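Putative Nitroreductase (Anabaena variabilis ATCC 29413, PDB 3EO7) is a flavoprotein that binds flavin mononucleotide and probably acts as an oxidoreductase of the nitroreductase family. Local coordinates at residues Lys41-Gly46 against Glu110-Ser115; Ser47-Lys52 against Gly124-Gln129; Tyr303-Cys308 against Glu381-Val386; Asp348-Leu353 against Cys387-Leu392. One frame throughout, in Å; residues are numbered along the deposited sequence. Where two conformers were deposited one is given.

Contact 1 of 4, residues Lys41-Gly46 against Glu110-Ser115; sequences KEYKIG and EVYVVS. With ACT (acetate ion), chain J.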
loop_
_atom_site.group_PDB
_atom_site.type_symbol
_atom_site.label_atom_id
_atom_site.label_comp_id
_atom_site.label_asym_id
_atom_site.label_seq_id
_atom_site.Cartn_x
_atom_site.Cartn_y
_atom_site.Cartn_z
ATOM N N LYS A 41 -9.298 16.744 -5.527
ATOM C CA LYS A 41 -10.227 17.582 -4.771
ATOM C C LYS A 41 -10.050 19.061 -5.116
ATOM O O LYS A 41 -8.924 19.541 -5.305
ATOM C CB LYS A 41 -10.075 17.413 -3.260
ATOM C CG LYS A 41 -10.419 16.017 -2.752
ATOM C CD LYS A 41 -10.495 15.909 -1.241
ATOM C CE LYS A 41 -11.601 16.732 -0.590
ATOM N NZ LYS A 41 -11.830 16.356 0.843
ATOM N N GLU A 42 -11.170 19.784 -5.165
ATOM C CA GLU A 42 -11.170 21.230 -5.419
ATOM C C GLU A 42 -11.434 21.985 -4.137
ATOM O O GLU A 42 -12.264 21.571 -3.321
ATOM C CB GLU A 42 -12.285 21.607 -6.394
ATOM C CG GLU A 42 -12.271 20.829 -7.670
ATOM C CD GLU A 42 -11.101 21.178 -8.560
ATOM O OE1 GLU A 42 -10.296 22.066 -8.190
ATOM O OE2 GLU A 42 -11.003 20.550 -9.640
ATOM N N TYR A 43 -10.708 23.070 -3.936
ATOM C CA TYR A 43 -10.928 23.952 -2.784
ATOM C C TYR A 43 -11.206 25.364 -3.294
ATOM O O TYR A 43 -10.510 25.880 -4.167
ATOM C CB TYR A 43 -9.760 23.924 -1.838
ATOM C CG TYR A 43 -9.650 22.624 -1.132
ATOM C CD1 TYR A 43 -9.001 21.549 -1.727
ATOM C CD2 TYR A 43 -10.225 22.432 0.123
ATOM C CE1 TYR A 43 -8.913 20.357 -1.100
ATOM C CE2 TYR A 43 -10.131 21.223 0.754
ATOM C CZ TYR A 43 -9.488 20.180 0.115
ATOM O OH TYR A 43 -9.391 18.990 0.750
ATOM N N LYS A 44 -12.278 25.949 -2.805
ATOM C CA LYS A 44 -12.655 27.284 -3.231
ATOM C C LYS A 44 -12.068 28.284 -2.241
ATOM O O LYS A 44 -11.908 29.448 -2.564
ATOM C CB LYS A 44 -14.188 27.410 -3.321
ATOM N N ILE A 45 -11.705 27.817 -1.049
ATOM C CA ILE A 45 -11.193 28.697 -0.016
ATOM C C ILE A 45 -9.884 28.170 0.559
ATOM O O ILE A 45 -9.789 27.014 0.917
ATOM C CB ILE A 45 -12.259 28.904 1.107
ATOM C CG1 ILE A 45 -12.654 27.565 1.750
ATOM C CG2 ILE A 45 -13.519 29.590 0.530
ATOM C CD1 ILE A 45 -13.702 27.675 2.874
ATOM N N GLY A 46 -8.875 29.026 0.616
ATOM C CA GLY A 46 -7.588 28.665 1.184
ATOM C C GLY A 46 -6.423 29.190 0.378
ATOM O O GLY A 46 -6.565 29.549 -0.782
ATOM N N GLU A 110 -6.186 10.212 -0.980
ATOM C CA GLU A 110 -5.941 11.647 -0.899
ATOM C C GLU A 110 -4.934 11.843 0.224
ATOM O O GLU A 110 -5.025 11.184 1.271
ATOM C CB GLU A 110 -7.216 12.474 -0.562
ATOM C CG GLU A 110 -8.022 12.778 -1.763
ATOM C CD GLU A 110 -7.346 13.760 -2.687
ATOM O OE1 GLU A 110 -6.812 14.823 -2.238
ATOM O OE2 GLU A 110 -7.404 13.506 -3.901
ATOM N N VAL A 111 -3.992 12.748 -0.020
ATOM C CA VAL A 111 -2.946 13.068 0.925
ATOM C C VAL A 111 -3.188 14.427 1.539
ATOM O O VAL A 111 -3.328 15.434 0.828
ATOM C CB VAL A 111 -1.560 13.019 0.247
ATOM C CG1 VAL A 111 -0.446 13.565 1.197
ATOM C CG2 VAL A 111 -1.243 11.563 -0.237
ATOM N N TYR A 112 -3.190 14.444 2.871
ATOM C CA TYR A 112 -3.282 15.671 3.629
ATOM C C TYR A 112 -2.034 15.854 4.476
ATOM O O TYR A 112 -1.418 14.885 4.874
ATOM C CB TYR A 112 -4.475 15.627 4.572
ATOM C CG TYR A 112 -5.788 15.554 3.854
ATOM C CD1 TYR A 112 -6.296 14.341 3.429
ATOM C CD2 TYR A 112 -6.504 16.705 3.592
ATOM C CE1 TYR A 112 -7.492 14.264 2.722
ATOM C CE2 TYR A 112 -7.705 16.660 2.888
ATOM C CZ TYR A 112 -8.206 15.443 2.478
ATOM O OH TYR A 112 -9.395 15.416 1.798
ATOM N N VAL A 113 -1.690 17.108 4.745
ATOM C CA VAL A 113 -0.645 17.421 5.704
ATOM C C VAL A 113 -1.292 18.221 6.830
ATOM O O VAL A 113 -2.034 19.208 6.588
ATOM C CB VAL A 113 0.511 18.239 5.097
ATOM C CG1 VAL A 113 1.488 18.691 6.179
ATOM C CG2 VAL A 113 1.257 17.439 4.012
ATOM N N VAL A 114 -1.007 17.801 8.051
ATOM C CA VAL A 114 -1.487 18.480 9.270
ATOM C C VAL A 114 -0.282 19.137 9.917
ATOM O O VAL A 114 0.728 18.481 10.140
ATOM C CB VAL A 114 -2.192 17.535 10.243
ATOM C CG1 VAL A 114 -2.634 18.295 11.514
ATOM C CG2 VAL A 114 -3.387 16.890 9.574
ATOM N N SER A 115 -0.381 20.438 10.182
ATOM C CA SER A 115 0.720 21.164 10.813
ATOM C C SER A 115 0.422 21.537 12.254
ATOM O O SER A 115 -0.618 22.120 12.566
ATOM C CB SER A 115 1.037 22.425 10.036
ATOM O OG SER A 115 2.053 23.196 10.709
HETATM C C ACT J . -8.178 24.254 -6.080
HETATM O O ACT J . -7.740 23.121 -5.750
HETATM O OXT ACT J . -9.165 24.258 -6.846
HETATM C CH3 ACT J . -7.590 25.545 -5.594
HETATM O O HOH W 1 -6.629 16.722 -4.078
#
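Lys41 and Tyr43 reach from the loop ahead of strand 47-50 to Glu110 and Tyr112, on an inner strand of the antiparallel sheet in the first nitroreductase-family region. This is a worked case of side chains tying a loop to a sheet. Among the direct polar contacts, Lys41 NZ donates to Tyr112 OH at 2.8 Å, arriving at the ring edge near its plane. Both atoms also reach the carboxylate of Glu229, NZ in a salt bridge through OE1 and the phenol through OE2, so ammonium, hydroxyl and carboxylate form a small polar cluster. Shortening Lys41 to an alanine is likely to leave Glu229 without this positive mate and the Tyr112 hydroxyl without one of its partners.

A water supplies the second polar link, accepting from Lys41 N at 3.0 Å and lying 2.7 Å from Glu110 OE1, to which it probably donates. Glu110 is held further by a salt bridge to Arg172 and a hydrogen bond from Asn127.

Van der Waals contacts complete it. The Lys41 chain bends at its third torsion (64°); its CG passes 3.8 Å from Glu110 CD, while the amine turns off to Tyr112, the two side chains crossing at about a right angle. Tyr43, whose ring stacks on Tyr138, also comes to the edge of the Tyr112 ring, its OH lying 3.6 Å from Tyr112 CE2.

Contact 2 of 4, residues Ser47-Lys52 against Gly124-Gln129; sequences SAIDLK and GLYNYQ
Asp50 OD1, set between the Ile49 and Leu51 that meet strand 124-129, is gripped by two donors of Lys52. The backbone N comes at 2.9 Å and closes an Asx turn; NZ comes at 2.8 Å as part of a salt bridge. They approach from opposite faces of the carboxylate, each well out of its plane, and together they probably steady the turn where edge strand 47-50 leaves the antiparallel sheet. NZ also bonds to Thr132 O.

The contact itself is apolar and spans an intervening strand: 134-139 lies between 47-50 and 124-129, and the side chains reach across it. Ile49 keeps its CG1 beside the backbone N (chi1 -55°), then runs extended, and CD1 meets Tyr126 CE2 at 3.6 Å, the two side chains crossing obliquely. Tyr126 is held by a stack on His137 of the middle strand and by a hydrogen bond between its OH and Ser122 O. Helix 66-82 packs here too, Trp71 against Ile49 and Leu51, and Leu78 against Leu51 and Tyr128. Tyr128, bonded through OH to His133, makes the other apolar contact: Leu51 CD1 comes to the edge of its ring, 4.3 Å from Tyr128 CE1.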
loop_
_atom_site.group_PDB
_atom_site.type_symbol
_atom_site.label_atom_id
_atom_site.label_comp_id
_atom_site.label_asym_id
_atom_site.label_seq_id
_atom_site.Cartn_x
_atom_site.Cartn_y
_atom_site.Cartn_z
ATOM N N SER A 47 -5.269 29.249 1.014
ATOM C CA SER A 47 -4.046 29.701 0.376
ATOM C C SER A 47 -3.330 28.529 -0.263
ATOM O O SER A 47 -3.199 27.480 0.360
ATOM C CB SER A 47 -3.135 30.305 1.429
ATOM O OG SER A 47 -3.761 31.431 2.010
ATOM N N ALA A 48 -2.864 28.704 -1.490
ATOM C CA ALA A 48 -2.111 27.658 -2.174
ATOM C C ALA A 48 -0.621 27.905 -1.957
ATOM O O ALA A 48 -0.155 29.036 -2.107
ATOM C CB ALA A 48 -2.439 27.664 -3.646
ATOM N N ILE A 49 0.117 26.881 -1.536
ATOM C CA ILE A 49 1.558 26.953 -1.383
ATOM C C ILE A 49 2.158 26.156 -2.546
ATOM O O ILE A 49 1.985 24.958 -2.637
ATOM C CB ILE A 49 2.041 26.344 -0.078
ATOM C CG1 ILE A 49 1.336 26.993 1.120
ATOM C CG2 ILE A 49 3.573 26.441 0.024
ATOM C CD1 ILE A 49 1.818 26.444 2.456
ATOM N N ASP A 50 2.855 26.836 -3.445
ATOM C CA ASP A 50 3.453 26.178 -4.598
ATOM C C ASP A 50 4.733 25.495 -4.197
ATOM O O ASP A 50 5.673 26.154 -3.751
ATOM C CB ASP A 50 3.748 27.230 -5.674
ATOM C CG ASP A 50 4.332 26.655 -6.949
ATOM O OD1 ASP A 50 4.451 25.415 -7.108
ATOM O OD2 ASP A 50 4.683 27.501 -7.807
ATOM N N LEU A 51 4.796 24.181 -4.388
ATOM C CA LEU A 51 5.981 23.415 -3.999
ATOM C C LEU A 51 6.963 23.216 -5.142
ATOM O O LEU A 51 8.049 22.690 -4.942
ATOM C CB LEU A 51 5.588 22.053 -3.442
ATOM C CG LEU A 51 4.755 22.047 -2.156
ATOM C CD1 LEU A 51 4.229 20.648 -1.864
ATOM C CD2 LEU A 51 5.571 22.588 -0.990
ATOM N N LYS A 52 6.560 23.566 -6.350
ATOM C CA LYS A 52 7.420 23.358 -7.514
ATOM C C LYS A 52 8.780 24.066 -7.472
ATOM O O LYS A 52 9.776 23.475 -7.880
ATOM C CB LYS A 52 6.669 23.700 -8.807
ATOM C CG LYS A 52 5.528 22.733 -9.088
ATOM C CD LYS A 52 4.824 23.005 -10.387
ATOM C CE LYS A 52 4.159 24.369 -10.426
ATOM N NZ LYS A 52 3.086 24.560 -9.397
ATOM N N GLY A 124 -2.599 23.917 11.034
ATOM C CA GLY A 124 -3.849 23.578 10.412
ATOM C C GLY A 124 -3.779 22.480 9.383
ATOM O O GLY A 124 -2.922 21.594 9.455
ATOM N N LEU A 125 -4.706 22.571 8.429
ATOM C CA LEU A 125 -4.942 21.543 7.441
ATOM C C LEU A 125 -4.567 21.941 6.033
ATOM O O LEU A 125 -4.907 23.018 5.555
ATOM C CB LEU A 125 -6.431 21.155 7.455
ATOM C CG LEU A 125 -7.007 20.879 8.845
ATOM C CD1 LEU A 125 -8.565 20.720 8.716
ATOM C CD2 LEU A 125 -6.311 19.684 9.520
ATOM N N TYR A 126 -3.859 21.045 5.373
ATOM C CA TYR A 126 -3.418 21.223 3.995
ATOM C C TYR A 126 -3.776 19.989 3.148
ATOM O O TYR A 126 -3.582 18.852 3.576
ATOM C CB TYR A 126 -1.895 21.388 3.926
ATOM C CG TYR A 126 -1.318 22.545 4.722
ATOM C CD1 TYR A 126 -1.183 22.471 6.112
ATOM C CD2 TYR A 126 -0.868 23.683 4.083
ATOM C CE1 TYR A 126 -0.636 23.511 6.827
ATOM C CE2 TYR A 126 -0.310 24.720 4.790
ATOM C CZ TYR A 126 -0.210 24.640 6.158
ATOM O OH TYR A 126 0.323 25.708 6.817
ATOM N N ASN A 127 -4.317 20.228 1.952
ATOM C CA ASN A 127 -4.570 19.159 1.012
ATOM C C ASN A 127 -3.469 19.192 -0.055
ATOM O O ASN A 127 -3.171 20.257 -0.618
ATOM C CB ASN A 127 -5.936 19.311 0.349
ATOM C CG ASN A 127 -6.186 18.247 -0.696
ATOM O OD1 ASN A 127 -6.112 18.540 -1.876
ATOM N ND2 ASN A 127 -6.403 16.988 -0.268
ATOM N N TYR A 128 -2.917 18.038 -0.362
ATOM C CA TYR A 128 -1.913 17.919 -1.418
ATOM C C TYR A 128 -2.588 17.862 -2.808
ATOM O O TYR A 128 -3.356 16.968 -3.104
ATOM C CB TYR A 128 -0.986 16.697 -1.200
ATOM C CG TYR A 128 0.024 16.591 -2.337
ATOM C CD1 TYR A 128 0.955 17.616 -2.561
ATOM C CD2 TYR A 128 0.009 15.511 -3.210
ATOM C CE1 TYR A 128 1.824 17.574 -3.657
ATOM C CE2 TYR A 128 0.913 15.426 -4.279
ATOM C CZ TYR A 128 1.804 16.463 -4.502
ATOM O OH TYR A 128 2.643 16.348 -5.563
ATOM N N GLN A 129 -2.258 18.819 -3.644
ATOM C CA GLN A 129 -2.806 18.922 -4.993
ATOM C C GLN A 129 -1.804 18.348 -5.997
ATOM O O GLN A 129 -0.814 18.993 -6.332
ATOM C CB GLN A 129 -3.060 20.389 -5.299
ATOM C CG GLN A 129 -4.182 20.981 -4.500
ATOM C CD GLN A 129 -5.524 20.601 -5.070
ATOM O OE1 GLN A 129 -5.745 20.736 -6.276
ATOM N NE2 GLN A 129 -6.421 20.109 -4.227
#

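Contact 3 of 4, residues Tyr303-Cys308 against Glu381-Val386; sequences YNFPFC and ETFIAV
Residues 303-308 form an irregular loop that ends in a type I beta turn, closed by Cys308 N to Phe305 O at 3.2 Å, and it approaches residues 381-386 of strand 381-390 most nearly at Tyr303 and Glu381, whose CA atoms lie 9.0 Å apart. That spacing leaves the joining to side chains, an instructive case of a loop laid over a sheet by aromatic residues.

Phe383 is the common partner. Its CZ lies 4.2 Å from Tyr303 CD2, and its CE2 comes within 4.4 Å of Phe305 CE2, so two loop rings rest against the far rim of one strand ring. The Phe383 side chain stands with CG beside its backbone N (chi1 -64°), which carries that rim toward the loop. Tyr303 also meets Glu381: the aliphatic CG of the glutamate comes to the ring edge at Tyr303 CE2, 4.1 Å away, with the carboxylate plane turned 87° from the ring.

Tyr398 ties the layers together, its hydroxyl bonding to Glu381 OE1 and Tyr303 N and its ring meeting both Phe305 and Phe383. Tyr303 OH has Glu499 as its partner.

The chemistry is therefore divided: ring carbons and a methylene meet across the contact, while the polar ends turn to other partners, so the pairing between these segments rests on van der Waals packing.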
loop_
_atom_site.group_PDB
_atom_site.type_symbol
_atom_site.label_atom_id
_atom_site.label_comp_id
_atom_site.label_asym_id
_atom_site.label_seq_id
_atom_site.Cartn_x
_atom_site.Cartn_y
_atom_site.Cartn_z
ATOM N N TYR A 303 4.871 -21.409 8.511
ATOM C CA TYR A 303 4.805 -22.776 7.958
ATOM C C TYR A 303 6.180 -23.411 7.839
ATOM O O TYR A 303 6.968 -23.020 7.006
ATOM C CB TYR A 303 4.135 -22.744 6.589
ATOM C CG TYR A 303 2.676 -22.357 6.656
ATOM C CD1 TYR A 303 1.728 -23.256 7.162
ATOM C CD2 TYR A 303 2.238 -21.114 6.236
ATOM C CE1 TYR A 303 0.386 -22.931 7.223
ATOM C CE2 TYR A 303 0.890 -20.775 6.300
ATOM C CZ TYR A 303 -0.033 -21.694 6.801
ATOM O OH TYR A 303 -1.365 -21.374 6.895
ATOM N N ASN A 304 6.455 -24.420 8.646
ATOM C CA ASN A 304 7.753 -25.019 8.612
ATOM C C ASN A 304 8.009 -25.810 7.324
ATOM O O ASN A 304 9.149 -25.829 6.835
ATOM C CB ASN A 304 7.948 -25.951 9.816
ATOM C CG ASN A 304 8.028 -25.195 11.141
ATOM O OD1 ASN A 304 8.568 -24.084 11.211
ATOM N ND2 ASN A 304 7.527 -25.819 12.205
ATOM N N PHE A 305 6.978 -26.502 6.819
ATOM C CA PHE A 305 7.161 -27.430 5.664
ATOM C C PHE A 305 8.506 -28.178 5.811
ATOM O O PHE A 305 9.367 -28.144 4.908
ATOM C CB PHE A 305 7.073 -26.677 4.314
ATOM C CG PHE A 305 5.741 -26.085 4.034
ATOM C CD1 PHE A 305 4.628 -26.896 3.839
ATOM C CD2 PHE A 305 5.580 -24.724 3.915
ATOM C CE1 PHE A 305 3.377 -26.333 3.573
ATOM C CE2 PHE A 305 4.343 -24.166 3.656
ATOM C CZ PHE A 305 3.245 -24.966 3.497
ATOM N N PRO A 306 8.690 -28.900 6.932
ATOM C CA PRO A 306 10.031 -29.452 7.236
ATOM C C PRO A 306 10.554 -30.544 6.300
ATOM O O PRO A 306 11.760 -30.756 6.217
ATOM C CB PRO A 306 9.852 -30.034 8.635
ATOM C CG PRO A 306 8.411 -30.331 8.742
ATOM C CD PRO A 306 7.702 -29.275 7.968
ATOM N N PHE A 307 9.652 -31.221 5.594
ATOM C CA PHE A 307 10.055 -32.289 4.722
ATOM C C PHE A 307 10.003 -31.903 3.256
ATOM O O PHE A 307 10.056 -32.769 2.398
ATOM C CB PHE A 307 9.187 -33.497 4.986
ATOM C CG PHE A 307 9.181 -33.909 6.422
ATOM C CD1 PHE A 307 10.376 -34.178 7.072
ATOM C CD2 PHE A 307 8.007 -33.949 7.146
ATOM C CE1 PHE A 307 10.392 -34.522 8.418
ATOM C CE2 PHE A 307 8.007 -34.315 8.470
ATOM C CZ PHE A 307 9.206 -34.591 9.115
ATOM N N CYS A 308 9.921 -30.610 2.989
ATOM C CA CYS A 308 9.924 -30.048 1.645
ATOM C C CYS A 308 11.305 -29.489 1.308
ATOM O O CYS A 308 12.046 -29.059 2.180
ATOM C CB CYS A 308 8.908 -28.909 1.519
ATOM S SG CYS A 308 7.201 -29.459 1.531
ATOM N N GLU A 381 1.362 -13.958 4.847
ATOM C CA GLU A 381 2.251 -14.983 4.351
ATOM C C GLU A 381 2.498 -14.734 2.862
ATOM O O GLU A 381 1.695 -14.097 2.163
ATOM C CB GLU A 381 1.650 -16.349 4.601
ATOM C CG GLU A 381 1.462 -16.698 6.080
ATOM C CD GLU A 381 2.737 -16.668 6.867
ATOM O OE1 GLU A 381 3.799 -17.077 6.334
ATOM O OE2 GLU A 381 2.695 -16.245 8.045
ATOM N N THR A 382 3.619 -15.279 2.375
ATOM C CA THR A 382 4.027 -15.080 1.007
ATOM C C THR A 382 4.263 -16.430 0.334
ATOM O O THR A 382 4.991 -17.270 0.869
ATOM C CB THR A 382 5.305 -14.215 0.930
ATOM O OG1 THR A 382 5.072 -12.944 1.573
ATOM C CG2 THR A 382 5.767 -14.068 -0.561
ATOM N N PHE A 383 3.600 -16.643 -0.800
ATOM C CA PHE A 383 3.788 -17.844 -1.649
ATOM C C PHE A 383 4.156 -17.366 -3.025
ATOM O O PHE A 383 3.646 -16.333 -3.485
ATOM C CB PHE A 383 2.537 -18.727 -1.713
ATOM C CG PHE A 383 2.172 -19.317 -0.377
ATOM C CD1 PHE A 383 1.482 -18.557 0.575
ATOM C CD2 PHE A 383 2.574 -20.612 -0.045
ATOM C CE1 PHE A 383 1.171 -19.102 1.836
ATOM C CE2 PHE A 383 2.254 -21.152 1.216
ATOM C CZ PHE A 383 1.562 -20.370 2.144
ATOM N N ILE A 384 5.061 -18.088 -3.678
ATOM C CA ILE A 384 5.511 -17.683 -4.987
ATOM C C ILE A 384 5.316 -18.784 -6.004
ATOM O O ILE A 384 5.824 -19.900 -5.834
ATOM C CB ILE A 384 7.018 -17.264 -4.972
ATOM C CG1 ILE A 384 7.279 -16.303 -3.792
ATOM C CG2 ILE A 384 7.418 -16.656 -6.301
ATOM C CD1 ILE A 384 8.684 -15.658 -3.775
ATOM N N ALA A 385 4.567 -18.482 -7.054
ATOM C CA ALA A 385 4.470 -19.390 -8.189
ATOM C C ALA A 385 5.617 -19.016 -9.130
ATOM O O ALA A 385 5.692 -17.888 -9.632
ATOM C CB ALA A 385 3.116 -19.274 -8.903
ATOM N N VAL A 386 6.505 -19.969 -9.384
ATOM C CA VAL A 386 7.656 -19.757 -10.251
ATOM C C VAL A 386 7.446 -20.505 -11.554
ATOM O O VAL A 386 7.248 -21.723 -11.538
ATOM C CB VAL A 386 8.946 -20.266 -9.539
ATOM C CG1 VAL A 386 10.139 -20.261 -10.461
ATOM C CG2 VAL A 386 9.195 -19.447 -8.213
#

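Contact 4 of 4, residues Asp348-Leu353 against Cys387-Leu392; sequences DELKAL and CGVQGL
Leu350, Val389 and Leu392 meet with no flat group between them: neither ring, amide nor carboxylate from the two segments enters the interface, whose close contacts are all between branched aliphatic chains. They join helix 347-358 to the end of strand 381-390 and the turn that follows it, within a beta-alpha-beta unit, whose first strand, 345-346, runs parallel to 381-390 and bonds through Leu345 to Gly388 and Gln390. The unit illustrates how a connecting helix is seated on the strands it links.

Leu350 makes the close contacts from the helix. With its CG placed anti to the backbone N (chi1 179°), the side chain extends from the helix toward the strand, and a single methyl, CD2, makes both contacts. In one, Leu350 CD2 lies 4.3 Å from Val389 CG2. This is near the place where the backbones come closest, Leu350 CA and Val389 CA being 7.6 Å apart. The other is with Leu392, whose side chain crosses that of Leu350 at about a right angle.

Leu392 gets there by the backbone. A type II beta turn from Val389 to Leu392, closed by Leu392 N to Val389 O at 3.0 Å and with Gly391 at positive phi, folds the chain back so that both residues direct their side chains at the helix. Phe347, at the start of the same helix, packs on both and widens the apolar patch. Glu349 OE1 faces other partners, Arg509 and Thr346 N. The tightest approach across the interface is methyl to methyl, Leu350 CD2 to Leu392 CD2 at 3.9 Å.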
loop_
_atom_site.group_PDB
_atom_site.type_symbol
_atom_site.label_atom_id
_atom_site.label_comp_id
_atom_site.label_asym_id
_atom_site.label_seq_id
_atom_site.Cartn_x
_atom_site.Cartn_y
_atom_site.Cartn_z
ATOM N N ASP A 348 19.203 -14.843 -9.013
ATOM C CA ASP A 348 19.733 -13.641 -8.338
ATOM C C ASP A 348 18.770 -12.443 -8.404
ATOM O O ASP A 348 18.658 -11.670 -7.441
ATOM C CB ASP A 348 21.099 -13.239 -8.890
ATOM C CG ASP A 348 22.239 -14.091 -8.332
ATOM O OD1 ASP A 348 22.035 -14.880 -7.380
ATOM O OD2 ASP A 348 23.359 -13.946 -8.867
ATOM N N GLU A 349 18.093 -12.270 -9.540
ATOM C CA GLU A 349 17.123 -11.187 -9.673
ATOM C C GLU A 349 15.975 -11.393 -8.688
ATOM O O GLU A 349 15.555 -10.474 -7.997
ATOM C CB GLU A 349 16.605 -11.087 -11.110
ATOM C CG GLU A 349 17.575 -10.364 -12.046
ATOM C CD GLU A 349 17.254 -10.492 -13.536
ATOM O OE1 GLU A 349 16.538 -11.452 -13.921
ATOM O OE2 GLU A 349 17.795 -9.650 -14.323
ATOM N N LEU A 350 15.424 -12.606 -8.648
ATOM C CA LEU A 350 14.334 -12.898 -7.723
ATOM C C LEU A 350 14.802 -12.670 -6.290
ATOM O O LEU A 350 14.097 -12.060 -5.516
ATOM C CB LEU A 350 13.830 -14.345 -7.883
ATOM C CG LEU A 350 12.688 -14.739 -6.933
ATOM C CD1 LEU A 350 11.451 -13.844 -7.164
ATOM C CD2 LEU A 350 12.377 -16.232 -7.103
ATOM N N LYS A 351 15.979 -13.193 -5.936
ATOM C CA LYS A 351 16.506 -13.001 -4.576
ATOM C C LYS A 351 16.652 -11.518 -4.220
ATOM O O LYS A 351 16.362 -11.121 -3.083
ATOM C CB LYS A 351 17.829 -13.721 -4.367
ATOM C CG LYS A 351 17.686 -15.241 -4.235
ATOM C CD LYS A 351 19.020 -15.965 -4.034
ATOM C CE LYS A 351 19.893 -15.926 -5.270
ATOM N NZ LYS A 351 21.141 -16.782 -5.089
ATOM N N ALA A 352 17.123 -10.714 -5.169
ATOM C CA ALA A 352 17.318 -9.272 -4.933
ATOM C C ALA A 352 15.970 -8.588 -4.639
ATOM O O ALA A 352 15.882 -7.759 -3.714
ATOM C CB ALA A 352 18.048 -8.620 -6.108
ATOM N N LEU A 353 14.929 -8.942 -5.412
ATOM C CA LEU A 353 13.577 -8.395 -5.199
ATOM C C LEU A 353 13.086 -8.716 -3.791
ATOM O O LEU A 353 12.572 -7.844 -3.079
ATOM C CB LEU A 353 12.582 -8.949 -6.221
ATOM C CG LEU A 353 12.869 -8.697 -7.682
ATOM C CD1 LEU A 353 11.769 -9.337 -8.543
ATOM C CD2 LEU A 353 12.996 -7.216 -7.912
ATOM N N CYS A 387 7.467 -19.787 -12.679
ATOM C CA CYS A 387 7.335 -20.399 -13.986
ATOM C C CYS A 387 8.563 -20.255 -14.840
ATOM O O CYS A 387 8.790 -21.093 -15.699
ATOM C CB CYS A 387 6.163 -19.802 -14.750
ATOM S SG CYS A 387 4.601 -20.114 -13.883
ATOM N N GLY A 388 9.331 -19.194 -14.626
ATOM C CA GLY A 388 10.525 -18.925 -15.416
ATOM C C GLY A 388 11.622 -18.218 -14.672
ATOM O O GLY A 388 11.901 -17.065 -14.936
ATOM N N VAL A 389 12.247 -18.899 -13.720
ATOM C CA VAL A 389 13.357 -18.347 -12.970
ATOM C C VAL A 389 14.493 -19.311 -13.183
ATOM O O VAL A 389 14.419 -20.487 -12.785
ATOM C CB VAL A 389 13.040 -18.121 -11.480
ATOM C CG1 VAL A 389 14.322 -17.663 -10.732
ATOM C CG2 VAL A 389 11.902 -17.121 -11.330
ATOM N N GLN A 390 15.542 -18.876 -13.876
ATOM C CA GLN A 390 16.612 -19.829 -14.147
ATOM C C GLN A 390 17.232 -20.270 -12.836
ATOM O O GLN A 390 17.404 -19.495 -11.901
ATOM C CB GLN A 390 17.666 -19.339 -15.134
ATOM C CG GLN A 390 18.484 -18.192 -14.685
ATOM C CD GLN A 390 19.864 -18.196 -15.332
ATOM O OE1 GLN A 390 20.066 -18.773 -16.406
ATOM N NE2 GLN A 390 20.813 -17.556 -14.673
ATOM N N GLY A 391 17.501 -21.560 -12.772
ATOM C CA GLY A 391 18.049 -22.187 -11.595
ATOM C C GLY A 391 17.041 -22.578 -10.547
ATOM O O GLY A 391 17.426 -23.091 -9.484
ATOM N N LEU A 392 15.757 -22.342 -10.809
ATOM C CA LEU A 392 14.724 -22.728 -9.881
ATOM C C LEU A 392 13.694 -23.570 -10.639
ATOM O O LEU A 392 13.226 -23.177 -11.718
ATOM C CB LEU A 392 14.071 -21.465 -9.288
ATOM C CG LEU A 392 13.359 -21.470 -7.964
ATOM C CD1 LEU A 392 14.276 -22.053 -6.881
ATOM C CD2 LEU A 392 12.926 -20.040 -7.625
#

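The four contacts fall into two pairs on opposite sides of the chain's centre. Contacts 1 and 2, with centres about 7 Å apart, share one antiparallel sheet, where strands 109-115 and 124-129 are neighbours; Lys41 O and Gln129 NE2 bridge them directly. Contacts 3 and 4, centres about 16 Å apart, both use strand 381-390 and touch where Val386 meets Leu392. Within each pair the segments alternate along the chain, interlocking the two contacts, whereas the first pair closes before the second opens. Contacts 1 and 3 lie about 45 Å apart, centre to centre. Each pair thus lies in or against one of the two nitroreductase-family regions, both of which contribute residues to the flavin site.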